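Local coordinates for ancillary protein 1 (Streptococcus pyogenes, PDB 2XI9) that is the C-terminal part of a pilus-presented adhesin that probably attaches the bacterium to host cells, its internal thioester being required for efficient interaction, at residues Ser154-Tyr159 and Ile312-His317; Glu126-Phe131 and Phe145-Asn150; Thr138-Ala143 and Phe269-Asp274; Ala256-Asp261 and Ser275-Ala280. All coordinates share one frame; numbering follows the deposited sequence.

Contact 1 (Ser154-Tyr159 and Ile312-His317)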
# COMPACT_ATOMS: atom_id res chain seq x y z
N SER A 154 -16.35 -7.98 5.37
CA SER A 154 -16.74 -7.29 4.15
C SER A 154 -15.52 -7.16 3.25
O SER A 154 -14.40 -7.49 3.64
CB SER A 154 -17.31 -5.91 4.46
OG SER A 154 -16.40 -5.07 5.18
N SER A 155 -15.74 -6.70 2.03
CA SER A 155 -14.68 -6.57 1.05
C SER A 155 -14.61 -5.11 0.59
O SER A 155 -15.60 -4.38 0.64
CB SER A 155 -14.93 -7.46 -0.17
OG SER A 155 -14.67 -8.86 0.11
N GLN A 156 -13.43 -4.69 0.18
CA GLN A 156 -13.22 -3.40 -0.42
C GLN A 156 -12.50 -3.59 -1.75
O GLN A 156 -11.60 -4.41 -1.86
CB GLN A 156 -12.44 -2.48 0.56
CG GLN A 156 -10.98 -2.42 0.48
CD GLN A 156 -10.39 -1.38 1.40
OE1 GLN A 156 -9.92 -0.33 0.94
NE2 GLN A 156 -10.41 -1.65 2.69
N VAL A 157 -12.90 -2.82 -2.75
CA VAL A 157 -12.17 -2.70 -4.00
C VAL A 157 -10.75 -2.24 -3.67
O VAL A 157 -10.56 -1.33 -2.83
CB VAL A 157 -12.85 -1.71 -4.93
CG1 VAL A 157 -11.98 -1.39 -6.17
CG2 VAL A 157 -14.29 -2.25 -5.33
N VAL A 158 -9.76 -2.89 -4.28
CA VAL A 158 -8.37 -2.40 -4.23
C VAL A 158 -7.77 -2.40 -5.62
O VAL A 158 -8.27 -3.09 -6.52
CB VAL A 158 -7.49 -3.24 -3.29
CG1 VAL A 158 -8.08 -3.20 -1.82
CG2 VAL A 158 -7.31 -4.67 -3.78
N TYR A 159 -6.67 -1.67 -5.76
CA TYR A 159 -5.94 -1.58 -7.00
C TYR A 159 -4.51 -2.02 -6.82
O TYR A 159 -3.88 -1.72 -5.78
CB TYR A 159 -5.98 -0.16 -7.52
CG TYR A 159 -7.34 0.25 -7.92
CD1 TYR A 159 -7.89 -0.22 -9.12
CD2 TYR A 159 -8.16 0.97 -7.05
CE1 TYR A 159 -9.19 0.13 -9.50
CE2 TYR A 159 -9.48 1.30 -7.41
CZ TYR A 159 -9.99 0.85 -8.63
OH TYR A 159 -11.26 1.19 -9.01
N ILE A 312 -3.46 -0.59 -3.03
CA ILE A 312 -4.09 0.59 -2.53
C ILE A 312 -5.61 0.41 -2.45
O ILE A 312 -6.24 0.00 -3.40
CB ILE A 312 -3.73 1.87 -3.37
CG1 ILE A 312 -4.39 3.11 -2.78
CG2 ILE A 312 -4.07 1.69 -4.86
CD1 ILE A 312 -3.86 3.51 -1.36
N GLY A 313 -6.18 0.80 -1.33
CA GLY A 313 -7.55 0.58 -1.03
C GLY A 313 -8.44 1.73 -1.40
O GLY A 313 -7.97 2.77 -1.88
N THR A 314 -9.72 1.51 -1.15
CA THR A 314 -10.80 2.45 -1.47
C THR A 314 -11.63 2.86 -0.27
O THR A 314 -12.55 3.68 -0.42
CB THR A 314 -11.73 1.86 -2.54
OG1 THR A 314 -12.23 0.59 -2.09
CG2 THR A 314 -11.00 1.67 -3.82
N GLN A 315 -11.32 2.30 0.90
CA GLN A 315 -12.06 2.55 2.14
C GLN A 315 -11.02 2.90 3.22
O GLN A 315 -9.83 2.84 2.95
CB GLN A 315 -12.89 1.31 2.55
CG GLN A 315 -13.96 0.88 1.46
CD GLN A 315 -14.63 -0.47 1.78
OE1 GLN A 315 -14.39 -1.06 2.83
NE2 GLN A 315 -15.49 -0.95 0.86
N TRP A 316 -11.48 3.19 4.42
CA TRP A 316 -10.64 3.56 5.58
C TRP A 316 -11.14 2.85 6.84
O TRP A 316 -12.27 3.11 7.30
CB TRP A 316 -10.67 5.09 5.76
CG TRP A 316 -9.97 5.61 6.95
CD1 TRP A 316 -10.51 6.35 7.96
CD2 TRP A 316 -8.60 5.40 7.30
NE1 TRP A 316 -9.56 6.62 8.91
CE2 TRP A 316 -8.38 6.05 8.52
CE3 TRP A 316 -7.54 4.71 6.69
CZ2 TRP A 316 -7.10 6.05 9.15
CZ3 TRP A 316 -6.29 4.70 7.32
CH2 TRP A 316 -6.09 5.39 8.53
N HIS A 317 -10.30 1.97 7.39
CA HIS A 317 -10.60 1.20 8.61
C HIS A 317 -9.55 1.44 9.71
O HIS A 317 -8.60 0.67 9.83
CB HIS A 317 -10.68 -0.28 8.27
CG HIS A 317 -11.82 -0.60 7.37
ND1 HIS A 317 -11.75 -0.43 6.01
CD2 HIS A 317 -13.10 -0.96 7.65
CE1 HIS A 317 -12.93 -0.71 5.48
NE2 HIS A 317 -13.76 -1.05 6.45
O HOH W 1 -14.89 -0.86 -2.04
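The side-chain oxygen of Gln156 accepts two successive backbone N-H groups beside an antiparallel strand pair, formed by strands 155-160 and 311-313 in a mixed sheet of the thioester domain. Thr314 N lies in the carbonyl plane of Gln156, 2.8 Å from OE1. Gln315 N stands 3.0 Å from the same OE1 but 54° out of that plane, so the two donors do not compete for one direction. The amide NE2 of Gln156 is held on Asp299 and Asn150, which fixes the rotation of the group. Thr314 OG1, placed between the backbone N and carbonyl carbon (chi1 56°), donates to Val157 O at 2.7 Å. Strand pairing is carried by Tyr159 and Ile312, with Tyr159 N to Ile312 O at 2.9 Å and Ile312 N to Tyr159 O at 3.0 Å. The amides of Gln156 and Gln315 are stacked, planes 23° apart, the two side chains running past each other in opposite directions; Asn150 ND2 bonds to Gln315 OE1. Ile312 CG2 rests 3.8 Å from Tyr159 CB. One water accepts from Val157 N and, weakly, from Gln315 NE2, and donates to Thr314 OG1, 3.0 Å away.

Contact 2 (Glu126-Phe131 and Phe145-Asn150)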
# COMPACT_ATOMS: atom_id res chain seq x y z
N GLU A 126 -6.48 -11.21 4.13
CA GLU A 126 -6.62 -11.80 2.79
C GLU A 126 -6.98 -10.78 1.71
O GLU A 126 -7.79 -9.89 1.92
CB GLU A 126 -7.66 -12.92 2.80
CG GLU A 126 -7.86 -13.54 1.43
CD GLU A 126 -8.72 -14.77 1.45
OE1 GLU A 126 -9.51 -14.94 2.40
OE2 GLU A 126 -8.59 -15.57 0.51
N ALA A 127 -6.34 -10.90 0.55
CA ALA A 127 -6.79 -10.19 -0.64
C ALA A 127 -6.95 -11.25 -1.74
O ALA A 127 -6.40 -12.34 -1.64
CB ALA A 127 -5.80 -9.11 -1.06
N TYR A 128 -7.75 -10.94 -2.74
CA TYR A 128 -8.09 -11.91 -3.78
C TYR A 128 -8.42 -11.25 -5.09
O TYR A 128 -8.71 -10.04 -5.14
CB TYR A 128 -9.22 -12.85 -3.34
CG TYR A 128 -10.54 -12.13 -3.03
CD1 TYR A 128 -11.53 -12.02 -4.00
CD2 TYR A 128 -10.79 -11.60 -1.75
CE1 TYR A 128 -12.73 -11.35 -3.73
CE2 TYR A 128 -12.00 -10.93 -1.47
CZ TYR A 128 -12.96 -10.82 -2.48
OH TYR A 128 -14.17 -10.19 -2.24
N ASN A 129 -8.26 -12.03 -6.17
CA ASN A 129 -8.70 -11.65 -7.51
C ASN A 129 -9.92 -12.48 -7.82
O ASN A 129 -9.90 -13.73 -7.76
CB ASN A 129 -7.59 -11.89 -8.54
CG ASN A 129 -7.97 -11.45 -9.95
OD1 ASN A 129 -8.89 -10.68 -10.17
ND2 ASN A 129 -7.23 -11.98 -10.93
N ASP A 130 -11.02 -11.79 -8.09
CA ASP A 130 -12.30 -12.42 -8.18
C ASP A 130 -12.46 -13.02 -9.56
O ASP A 130 -12.73 -12.31 -10.53
CB ASP A 130 -13.38 -11.40 -7.88
CG ASP A 130 -14.80 -11.97 -7.90
OD1 ASP A 130 -15.04 -13.08 -8.40
OD2 ASP A 130 -15.71 -11.23 -7.40
N PHE A 131 -12.30 -14.33 -9.64
CA PHE A 131 -12.49 -15.03 -10.90
C PHE A 131 -13.97 -15.28 -11.19
O PHE A 131 -14.30 -15.62 -12.32
CB PHE A 131 -11.68 -16.34 -10.91
CG PHE A 131 -12.06 -17.28 -12.02
CD1 PHE A 131 -13.08 -18.22 -11.84
CD2 PHE A 131 -11.43 -17.22 -13.26
CE1 PHE A 131 -13.45 -19.05 -12.86
CE2 PHE A 131 -11.81 -18.08 -14.28
CZ PHE A 131 -12.81 -18.98 -14.08
N PHE A 145 -10.33 -7.83 -11.11
CA PHE A 145 -11.27 -7.39 -10.08
C PHE A 145 -10.65 -7.76 -8.75
O PHE A 145 -10.88 -8.84 -8.19
CB PHE A 145 -12.61 -8.09 -10.32
CG PHE A 145 -13.23 -7.80 -11.65
CD1 PHE A 145 -13.82 -6.60 -11.93
CD2 PHE A 145 -13.23 -8.78 -12.64
CE1 PHE A 145 -14.41 -6.37 -13.19
CE2 PHE A 145 -13.77 -8.55 -13.88
CZ PHE A 145 -14.37 -7.37 -14.15
N TYR A 146 -9.84 -6.85 -8.24
CA TYR A 146 -9.09 -7.11 -7.03
C TYR A 146 -9.79 -6.54 -5.79
O TYR A 146 -10.30 -5.40 -5.82
CB TYR A 146 -7.74 -6.44 -7.11
CG TYR A 146 -6.91 -6.72 -8.36
CD1 TYR A 146 -6.87 -7.99 -8.92
CD2 TYR A 146 -6.15 -5.71 -8.95
CE1 TYR A 146 -6.06 -8.25 -10.07
CE2 TYR A 146 -5.35 -5.97 -10.09
CZ TYR A 146 -5.33 -7.22 -10.64
OH TYR A 146 -4.55 -7.50 -11.76
N TYR A 147 -9.73 -7.31 -4.70
CA TYR A 147 -10.34 -6.96 -3.44
C TYR A 147 -9.46 -7.31 -2.25
O TYR A 147 -8.64 -8.23 -2.33
CB TYR A 147 -11.67 -7.67 -3.25
CG TYR A 147 -12.72 -7.36 -4.30
CD1 TYR A 147 -12.84 -8.13 -5.44
CD2 TYR A 147 -13.63 -6.33 -4.10
CE1 TYR A 147 -13.79 -7.86 -6.38
CE2 TYR A 147 -14.60 -6.04 -5.05
CZ TYR A 147 -14.67 -6.80 -6.20
OH TYR A 147 -15.62 -6.50 -7.15
N ALA A 148 -9.63 -6.55 -1.16
CA ALA A 148 -9.14 -6.99 0.15
C ALA A 148 -10.29 -7.22 1.09
O ALA A 148 -11.34 -6.56 1.00
CB ALA A 148 -8.11 -5.97 0.77
N LYS A 149 -10.08 -8.13 2.02
CA LYS A 149 -11.03 -8.41 3.06
C LYS A 149 -10.80 -7.49 4.27
O LYS A 149 -9.69 -7.44 4.84
CB LYS A 149 -10.95 -9.87 3.47
CG LYS A 149 -11.48 -10.82 2.38
CD LYS A 149 -12.07 -12.04 2.96
CE LYS A 149 -13.59 -11.95 3.03
NZ LYS A 149 -14.10 -12.95 4.00
N ASN A 150 -11.84 -6.75 4.65
CA ASN A 150 -11.85 -6.02 5.94
C ASN A 150 -11.98 -6.95 7.12
O ASN A 150 -12.46 -8.09 7.01
CB ASN A 150 -12.99 -5.00 5.96
CG ASN A 150 -12.88 -4.02 4.83
OD1 ASN A 150 -11.78 -3.57 4.46
ND2 ASN A 150 -14.03 -3.70 4.23
O HOH W 2 -10.70 -10.71 -11.86
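Tyr147 and Tyr128 face each other across an antiparallel hydrogen-bonded pair, and together with Lys149 they have the largest areas buried between strands 127-130 and 146-149, neighbours in the mixed sheet that also holds 155-160 and 311-313. Their backbones are joined both ways: Tyr128 N to Tyr147 O and Tyr147 N to Tyr128 O are each 2.9 Å. The rings are inclined by only 22° but slid apart, centroids 5.4 Å from each other, with little overlap. Instead Tyr147 CB sits over one face of the Tyr128 ring, 3.8 Å from its centroid, as a CH-pi contact. Tyr128 reaches this place because its CG lies between the backbone N and carbonyl carbon (chi1 61°), which lays the ring across the neighbouring strand. Lys149 approaches the same ring at its edge, CG 3.9 Å from Tyr128 CE2, while Lys149 N donates to Glu126 O at 2.9 Å. Tyr128 OH bonds to Ser155, Tyr147 OH to Glu133 and Arg242, the last also making a cation-pi contact with the Tyr147 ring. The chemistry implies two largely buried tyrosines whose hydroxyls are bonded elsewhere, tying this strand pair to strand 155-160 and helix 238-253.

Contact 3 (Thr138-Ala143 and Phe269-Asp274)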
# COMPACT_ATOMS: atom_id res chain seq x y z
N THR A 138 -13.62 -3.84 -22.92
CA THR A 138 -14.39 -3.56 -24.14
C THR A 138 -14.90 -4.85 -24.77
O THR A 138 -16.11 -5.01 -24.96
CB THR A 138 -13.58 -2.72 -25.16
OG1 THR A 138 -13.08 -1.53 -24.50
CG2 THR A 138 -14.44 -2.32 -26.36
N THR A 139 -13.98 -5.74 -25.15
CA THR A 139 -14.37 -7.03 -25.74
C THR A 139 -13.92 -8.24 -24.93
O THR A 139 -14.44 -9.31 -25.12
CB THR A 139 -13.77 -7.20 -27.15
OG1 THR A 139 -12.35 -7.28 -27.02
CG2 THR A 139 -14.13 -6.00 -28.06
N GLN A 140 -12.92 -8.08 -24.08
CA GLN A 140 -12.40 -9.16 -23.26
C GLN A 140 -12.72 -8.94 -21.77
O GLN A 140 -12.78 -7.82 -21.32
CB GLN A 140 -10.89 -9.28 -23.46
CG GLN A 140 -10.53 -9.62 -24.92
CD GLN A 140 -9.03 -9.67 -25.20
OE1 GLN A 140 -8.55 -10.62 -25.79
NE2 GLN A 140 -8.29 -8.65 -24.78
N ASN A 141 -12.88 -10.04 -21.03
CA ASN A 141 -12.99 -9.99 -19.57
C ASN A 141 -11.87 -9.13 -19.01
O ASN A 141 -10.73 -9.30 -19.39
CB ASN A 141 -12.94 -11.41 -18.99
CG ASN A 141 -13.18 -11.46 -17.50
OD1 ASN A 141 -13.80 -10.57 -16.93
ND2 ASN A 141 -12.70 -12.54 -16.85
N TYR A 142 -12.20 -8.18 -18.14
CA TYR A 142 -11.20 -7.32 -17.50
C TYR A 142 -10.28 -8.19 -16.66
O TYR A 142 -9.09 -8.02 -16.67
CB TYR A 142 -11.86 -6.18 -16.68
CG TYR A 142 -10.92 -5.28 -15.88
CD1 TYR A 142 -9.88 -4.58 -16.51
CD2 TYR A 142 -11.05 -5.13 -14.52
CE1 TYR A 142 -9.02 -3.78 -15.79
CE2 TYR A 142 -10.21 -4.31 -13.78
CZ TYR A 142 -9.21 -3.61 -14.43
OH TYR A 142 -8.34 -2.82 -13.70
N ALA A 143 -10.85 -9.13 -15.92
CA ALA A 143 -10.08 -10.14 -15.19
C ALA A 143 -9.08 -9.57 -14.14
O ALA A 143 -8.12 -10.26 -13.76
CB ALA A 143 -9.36 -11.06 -16.21
N PHE A 269 -4.42 -3.74 -21.18
CA PHE A 269 -5.01 -2.44 -21.46
C PHE A 269 -5.18 -2.14 -22.94
O PHE A 269 -5.83 -1.17 -23.34
CB PHE A 269 -4.26 -1.33 -20.69
CG PHE A 269 -4.55 -1.37 -19.22
CD1 PHE A 269 -5.77 -0.89 -18.77
CD2 PHE A 269 -3.66 -1.94 -18.30
CE1 PHE A 269 -6.14 -0.97 -17.43
CE2 PHE A 269 -4.01 -2.01 -16.95
CZ PHE A 269 -5.26 -1.53 -16.51
N GLY A 270 -4.59 -2.98 -23.77
CA GLY A 270 -4.93 -3.01 -25.18
C GLY A 270 -6.43 -3.07 -25.46
O GLY A 270 -6.87 -2.56 -26.48
N ASP A 271 -7.21 -3.70 -24.58
CA ASP A 271 -8.68 -3.79 -24.75
C ASP A 271 -9.43 -2.53 -24.26
O ASP A 271 -10.66 -2.49 -24.31
CB ASP A 271 -9.22 -4.98 -23.96
CG ASP A 271 -10.66 -5.34 -24.32
OD1 ASP A 271 -11.02 -5.31 -25.49
OD2 ASP A 271 -11.45 -5.67 -23.42
N MSE A 272 -8.72 -1.51 -23.77
CA MSE A 272 -9.37 -0.27 -23.34
C MSE A 272 -9.75 0.59 -24.55
O MSE A 272 -8.89 0.90 -25.39
CB MSE A 272 -8.43 0.51 -22.39
CG MSE A 272 -9.00 1.76 -21.81
SE MSE A 272 -7.93 2.58 -20.47
CE MSE A 272 -8.50 1.59 -18.89
N ASN A 273 -11.02 0.98 -24.65
CA ASN A 273 -11.47 1.81 -25.77
C ASN A 273 -11.09 3.31 -25.59
O ASN A 273 -10.61 3.72 -24.52
CB ASN A 273 -12.97 1.58 -26.07
CG ASN A 273 -13.91 2.18 -25.02
OD1 ASN A 273 -13.48 2.99 -24.19
ND2 ASN A 273 -15.20 1.79 -25.07
N ASP A 274 -11.28 4.11 -26.63
CA ASP A 274 -10.89 5.55 -26.59
C ASP A 274 -11.57 6.34 -25.47
O ASP A 274 -10.90 7.07 -24.73
CB ASP A 274 -11.20 6.23 -27.92
CG ASP A 274 -10.29 5.78 -29.07
OD1 ASP A 274 -9.24 5.15 -28.82
OD2 ASP A 274 -10.63 6.07 -30.24
O HOH W 3 -12.78 0.36 -22.42
O HOH W 4 -9.83 -6.94 -21.07
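The Asp271 carboxylate points into the loop Thr138-Gln140 and is gripped by three consecutive backbone N-H groups and one hydroxyl. With CG anti to the backbone N (chi1 -167°), its two oxygens reach across to the loop and divide the work. Thr139 N lies on the side between them, meeting OD1 and OD2 of Asp271 on their syn lone pairs, at 3.0 and 3.1 Å. The other donors come from out of the carboxylate plane: Thr138 N and Gln140 N both approach Asp271 OD2 at 2.9 Å, 56° and 43° out of it respectively, and Thr139 OG1 meets Asp271 OD1 at 2.8 Å. Five bonds from four donors, Thr139 N being shared by both oxygens, hold the group firmly and fix its rotation, and so many donors would be expected to favour its charged form. Gln140 crosses the carboxylate obliquely, its amide plane turned well away from the carboxylate plane. On the backbone side, Thr138 OG1 donates to Asp271 O at 2.6 Å, close to the axis of the carbonyl. The same hydroxyl accepts from a water that in turn accepts from Asn273 N, so the threonine bridges toward the helix start. Deeper in, Phe269 CE1 comes to the edge of the Tyr142 ring, 4.3 Å from Tyr142 CE1; that tyrosine also packs on helix 238-253. The arrangement is that of an aspartate carboxylate accepting the successive N-H groups of a loop, set at the end of a 3-10 turn, with Asn273, two residues later, as N-cap of helix 274-288.

Contact 4 (Ala256-Asp261 and Ser275-Ala280); sequences AELDKD and STLAVA
Leu277 reaches from helix 274-288 to the turn at Leu258, both within the thioester domain, and its two methyls make most of the first shell. CD1 of Leu277 meets Leu258 CB at 4.0 Å, side chain to side chain. CD2 of Leu277 turns toward the backbone beyond, 3.9 Å from Lys260 N, and also lies near the aliphatic part of the lysine, with Lys260 CD 4.4 Å from it. In Leu277, chi1 of 179° carries CG away from the backbone N, and chi2 of 62° sets where the two methyls go. Leu258 in turn brings its CD1 to 4.2 Å from Ala280 O, one helical turn after Leu277. Further out, Leu258 and Leu277 both rest on Leu247 of helix 238-253, and Leu258 continues onto Lys281 and Val284 of helix 274-288. What positions Leu258 is the backbone: it is the centre of an inverse gamma turn, marked by a weak bond from Asp259 N to Glu257 O, 3.0 Å long. Asp259 then occupies the N-cap position of the short, weakly bonded helix 260-263, its OD2 bonded to Lys262 N. Past the leucines, Lys260 NZ forms a salt bridge with Asp274 at the start of helix 274-288. The chemistry is thus mainly apolar within the contact, van der Waals packing of a leucine pair, with the charged pairing placed at its exposed border.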
# COMPACT_ATOMS: atom_id res chain seq x y z
N ALA A 256 3.27 4.31 -16.37
CA ALA A 256 2.51 3.89 -17.55
C ALA A 256 2.15 5.11 -18.36
O ALA A 256 1.86 6.21 -17.80
CB ALA A 256 1.19 3.15 -17.15
N GLU A 257 2.12 4.92 -19.68
CA GLU A 257 1.77 5.99 -20.59
C GLU A 257 0.35 5.81 -21.07
O GLU A 257 -0.05 4.71 -21.42
CB GLU A 257 2.75 6.05 -21.75
CG GLU A 257 4.18 6.35 -21.33
CD GLU A 257 4.39 7.77 -20.77
OE1 GLU A 257 3.63 8.71 -21.12
OE2 GLU A 257 5.35 7.97 -19.98
N LEU A 258 -0.40 6.90 -21.12
CA LEU A 258 -1.79 6.89 -21.53
C LEU A 258 -1.86 7.11 -23.02
O LEU A 258 -2.40 8.12 -23.51
CB LEU A 258 -2.57 7.96 -20.75
CG LEU A 258 -2.40 7.89 -19.25
CD1 LEU A 258 -3.26 8.94 -18.56
CD2 LEU A 258 -2.72 6.52 -18.74
N ASP A 259 -1.27 6.17 -23.75
CA ASP A 259 -1.15 6.24 -25.18
C ASP A 259 -1.59 4.90 -25.76
O ASP A 259 -1.04 3.88 -25.43
CB ASP A 259 0.30 6.54 -25.56
CG ASP A 259 0.53 6.54 -27.05
OD1 ASP A 259 0.54 7.65 -27.63
OD2 ASP A 259 0.71 5.46 -27.66
N LYS A 260 -2.60 4.95 -26.62
CA LYS A 260 -3.20 3.77 -27.21
C LYS A 260 -2.14 2.84 -27.78
O LYS A 260 -2.16 1.64 -27.56
CB LYS A 260 -4.17 4.19 -28.29
CG LYS A 260 -5.15 3.15 -28.70
CD LYS A 260 -6.36 3.14 -27.76
CE LYS A 260 -7.52 2.28 -28.31
NZ LYS A 260 -7.86 2.57 -29.75
N ASP A 261 -1.19 3.39 -28.52
CA ASP A 261 -0.18 2.53 -29.13
C ASP A 261 0.75 1.90 -28.09
O ASP A 261 1.17 0.74 -28.23
CB ASP A 261 0.57 3.25 -30.24
CG ASP A 261 -0.29 3.49 -31.46
OD1 ASP A 261 -1.12 2.60 -31.79
OD2 ASP A 261 -0.15 4.56 -32.11
N SER A 275 -12.90 6.22 -25.36
CA SER A 275 -13.67 6.86 -24.26
C SER A 275 -13.13 6.55 -22.88
O SER A 275 -13.06 7.44 -22.04
CB SER A 275 -15.16 6.43 -24.29
OG SER A 275 -15.75 6.78 -25.51
N THR A 276 -12.77 5.30 -22.62
CA THR A 276 -12.26 4.87 -21.32
C THR A 276 -10.85 5.38 -21.02
O THR A 276 -10.55 5.85 -19.89
CB THR A 276 -12.39 3.33 -21.14
OG1 THR A 276 -13.76 2.92 -21.35
CG2 THR A 276 -11.94 2.90 -19.81
N LEU A 277 -9.97 5.36 -22.02
CA LEU A 277 -8.67 5.96 -21.86
C LEU A 277 -8.79 7.49 -21.63
O LEU A 277 -8.02 8.10 -20.88
CB LEU A 277 -7.79 5.60 -23.09
CG LEU A 277 -6.39 6.19 -23.07
CD1 LEU A 277 -5.60 5.66 -21.87
CD2 LEU A 277 -5.68 5.91 -24.41
N ALA A 278 -9.78 8.14 -22.24
CA ALA A 278 -9.94 9.60 -22.02
C ALA A 278 -10.28 9.85 -20.53
O ALA A 278 -9.81 10.80 -19.92
CB ALA A 278 -10.99 10.19 -22.93
N VAL A 279 -11.10 8.98 -19.94
CA VAL A 279 -11.41 9.09 -18.51
C VAL A 279 -10.18 8.79 -17.63
O VAL A 279 -9.93 9.48 -16.61
CB VAL A 279 -12.62 8.24 -18.12
CG1 VAL A 279 -12.75 8.11 -16.58
CG2 VAL A 279 -13.87 8.83 -18.75
N ALA A 280 -9.35 7.83 -18.03
CA ALA A 280 -8.11 7.60 -17.31
C ALA A 280 -7.30 8.90 -17.31
O ALA A 280 -6.73 9.27 -16.29
CB ALA A 280 -7.32 6.45 -17.93

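Contacts 1 and 2 share one sheet: strands 127-130, 146-149, 155-160 and 311-313 lie side by side in it, the two centres about 9 Å apart, and Gln156 N of contact 1 probably bonds to Ala148 O of contact 2. Contact 3 joins the loop between strands 127-130 and 146-149 to the turn before helix 274-288, about 23 Å from contact 1 and 11 Å from contact 4, centre to centre; Met272 SE packs there on Leu277 CA. Along the chain contact 2 closes before contact 1 opens, contact 4 is nested inside the loop that contact 1 closes, and contact 3 crosses the other three. Contacts 1 and 3 thus join distant pieces of chain; contacts 2 and 4 are local.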